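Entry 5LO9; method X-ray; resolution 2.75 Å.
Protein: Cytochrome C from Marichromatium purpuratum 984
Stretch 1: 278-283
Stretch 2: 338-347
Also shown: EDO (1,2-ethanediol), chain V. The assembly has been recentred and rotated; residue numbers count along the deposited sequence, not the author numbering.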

# COMPACT_ATOMS: atom_id res chain seq x y z
N ALA A 278 -10.34 -17.16 -10.53
CA ALA A 278 -11.63 -17.59 -11.07
C ALA A 278 -12.58 -18.08 -9.98
O ALA A 278 -13.79 -17.79 -10.07
CB ALA A 278 -11.35 -18.65 -12.14
N PRO A 279 -12.12 -18.80 -8.96
CA PRO A 279 -13.05 -19.25 -7.92
C PRO A 279 -13.70 -18.11 -7.14
O PRO A 279 -14.61 -18.39 -6.35
CB PRO A 279 -12.15 -20.10 -7.01
CG PRO A 279 -10.98 -20.46 -7.82
CD PRO A 279 -10.76 -19.29 -8.72
N HIS A 280 -13.23 -16.88 -7.29
CA HIS A 280 -13.80 -15.72 -6.61
C HIS A 280 -14.53 -14.80 -7.57
O HIS A 280 -14.97 -13.72 -7.16
CB HIS A 280 -12.71 -14.93 -5.87
CG HIS A 280 -11.87 -15.77 -4.95
ND1 HIS A 280 -12.27 -16.10 -3.67
CD2 HIS A 280 -10.71 -16.43 -5.17
CE1 HIS A 280 -11.35 -16.89 -3.13
NE2 HIS A 280 -10.40 -17.11 -4.01
N VAL A 281 -14.69 -15.20 -8.84
CA VAL A 281 -15.37 -14.41 -9.87
C VAL A 281 -16.66 -15.13 -10.22
O VAL A 281 -16.64 -16.30 -10.62
CB VAL A 281 -14.49 -14.20 -11.11
CG1 VAL A 281 -15.29 -13.54 -12.26
CG2 VAL A 281 -13.26 -13.34 -10.75
N GLY A 282 -17.78 -14.41 -10.07
CA GLY A 282 -19.10 -14.98 -10.27
C GLY A 282 -19.82 -14.50 -11.53
O GLY A 282 -21.04 -14.63 -11.67
N ASN A 283 -19.05 -13.92 -12.44
CA ASN A 283 -19.62 -13.49 -13.69
C ASN A 283 -18.55 -13.61 -14.75
O ASN A 283 -17.54 -14.30 -14.55
CB ASN A 283 -20.19 -12.07 -13.57
CG ASN A 283 -19.17 -11.06 -13.18
OD1 ASN A 283 -17.97 -11.29 -13.32
ND2 ASN A 283 -19.63 -9.89 -12.76
N GLN A 338 -20.35 -13.29 -4.89
CA GLN A 338 -21.36 -14.10 -4.22
C GLN A 338 -21.78 -15.29 -5.08
O GLN A 338 -22.08 -16.36 -4.55
CB GLN A 338 -22.57 -13.24 -3.88
CG GLN A 338 -23.32 -12.70 -5.12
CD GLN A 338 -24.39 -11.69 -4.75
OE1 GLN A 338 -24.82 -11.64 -3.59
NE2 GLN A 338 -24.77 -10.83 -5.71
N ASP A 339 -21.81 -15.12 -6.40
CA ASP A 339 -22.20 -16.20 -7.28
C ASP A 339 -20.99 -16.93 -7.81
O ASP A 339 -21.08 -17.62 -8.82
CB ASP A 339 -23.05 -15.69 -8.45
CG ASP A 339 -24.37 -15.15 -8.00
OD1 ASP A 339 -24.88 -15.68 -6.99
OD2 ASP A 339 -24.88 -14.19 -8.63
N SER A 340 -19.86 -16.76 -7.17
CA SER A 340 -18.72 -17.56 -7.57
C SER A 340 -18.78 -18.91 -6.88
O SER A 340 -19.53 -19.13 -5.94
CB SER A 340 -17.42 -16.82 -7.23
OG SER A 340 -17.06 -16.92 -5.85
N VAL A 341 -17.93 -19.81 -7.35
CA VAL A 341 -17.84 -21.13 -6.75
C VAL A 341 -17.55 -21.01 -5.26
O VAL A 341 -18.22 -21.63 -4.42
CB VAL A 341 -16.75 -21.94 -7.46
CG1 VAL A 341 -16.23 -23.00 -6.60
CG2 VAL A 341 -17.32 -22.54 -8.69
N SER A 342 -16.55 -20.21 -4.91
CA SER A 342 -16.19 -19.99 -3.51
C SER A 342 -17.23 -19.17 -2.77
O SER A 342 -17.25 -19.19 -1.53
CB SER A 342 -14.87 -19.25 -3.44
OG SER A 342 -15.14 -17.86 -3.49
N GLY A 343 -18.03 -18.40 -3.47
CA GLY A 343 -18.97 -17.50 -2.85
C GLY A 343 -18.38 -16.28 -2.19
O GLY A 343 -19.16 -15.44 -1.71
N GLN A 344 -17.06 -16.10 -2.21
CA GLN A 344 -16.37 -15.13 -1.36
C GLN A 344 -15.42 -14.27 -2.16
O GLN A 344 -14.94 -14.66 -3.22
CB GLN A 344 -15.49 -15.79 -0.32
CG GLN A 344 -16.17 -16.61 0.73
CD GLN A 344 -15.15 -17.52 1.39
OE1 GLN A 344 -14.18 -17.03 1.99
NE2 GLN A 344 -15.32 -18.86 1.23
N VAL A 345 -15.08 -13.11 -1.61
CA VAL A 345 -14.00 -12.33 -2.21
C VAL A 345 -12.69 -13.00 -1.82
O VAL A 345 -12.66 -13.85 -0.93
CB VAL A 345 -13.99 -10.86 -1.79
CG1 VAL A 345 -15.32 -10.23 -2.00
CG2 VAL A 345 -13.57 -10.70 -0.38
N PRO A 346 -11.60 -12.71 -2.50
CA PRO A 346 -10.35 -13.40 -2.20
C PRO A 346 -9.81 -12.99 -0.85
O PRO A 346 -10.04 -11.86 -0.39
CB PRO A 346 -9.42 -12.96 -3.33
CG PRO A 346 -10.29 -12.34 -4.33
CD PRO A 346 -11.46 -11.78 -3.63
N GLU A 347 -9.09 -13.92 -0.21
CA GLU A 347 -8.48 -13.62 1.09
C GLU A 347 -7.51 -12.47 0.95
O GLU A 347 -6.78 -12.33 -0.06
CB GLU A 347 -7.75 -14.84 1.65
CG GLU A 347 -8.46 -15.55 2.83
CD GLU A 347 -7.65 -16.74 3.33
OE1 GLU A 347 -6.40 -16.61 3.44
OE2 GLU A 347 -8.27 -17.80 3.63
C1 EDO V . -21.92 -20.66 -2.41
O1 EDO V . -21.14 -21.82 -2.05
C2 EDO V . -21.73 -20.37 -3.90
O2 EDO V . -22.58 -19.29 -4.31
O HOH W 1 -16.33 -19.21 -9.75

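Neither stretch offers a strand to the other, so the contact is built from turns. Residues 278-280 form a short 3-10 segment, closed by the backbone hydrogen bond from Val281 N to Ala278 O (3.0 Å), while 338-347 winds past without regular structure. The closest pair of CA atoms across the stretches is that of Gly282 and Ser340, Gly282 CA lying 3.8 Å from Ser340 CA. Glycine suits this spot for a steric reason: a CB here would point toward the other stretch and sit only 2.8 Å from both Asp339 C and Ser340 N.

The polar centre of the contact is the carbonyl of Pro279. Ser342 N donates to Pro279 O at 3.0 Å with an angle of 154°, and the hydroxyl of the same residue adds a weak bond, Ser342 OG to Pro279 O, also 3.0 Å. Ser340 OG lies 2.9 Å from Pro279 O, though its one proton has another acceptor within reach. Both serines direct CB toward the first stretch and both adopt chi1 near p (79° and 88°), which places their hydroxyls beside this oxygen. The short side chain also lets each hydroxyl serve its own turn: Ser342 OG accepts from Gln344 N at 2.9 Å, and Ser340 OG receives a weak bond from Gly343 N at 3.0 Å. Just after Ser342 the chain passes through Gly343, whose positive phi of 73° by itself favours glycine. The methylene of Ser340 packs as well, with CB 3.5 Å from both His280 C and Val281 O.

His280 has more of its surface covered by the other stretch than any other residue here. Its CB points sideways, but chi1 of -52° (m) and chi2 of -83° carry the ring to the second stretch and bring ND1 to the carbonyl of Gln344. The bond from His280 ND1 to Gln344 O is 3.1 Å long with an angle of 151°, and the acceptor lies near the ring plane, where an imidazole N-H points. The ring face is used differently: Pro346 CA lies 3.8 Å from the ring centroid and 17° off its normal, a CH-pi contact. Proline's compact ring adds to the packing, its CG 3.8 Å from His280 CG. Histidine thus combines an in-plane donor with a flat surface for aliphatic packing.

The CA-to-CB bond of Val281, by contrast, points away (its chi1 is t), and the residue contributes mainly backbone. Water 1 bridges the stretches, donating to Ala278 O and accepting from Val341 N, both at 2.9 Å.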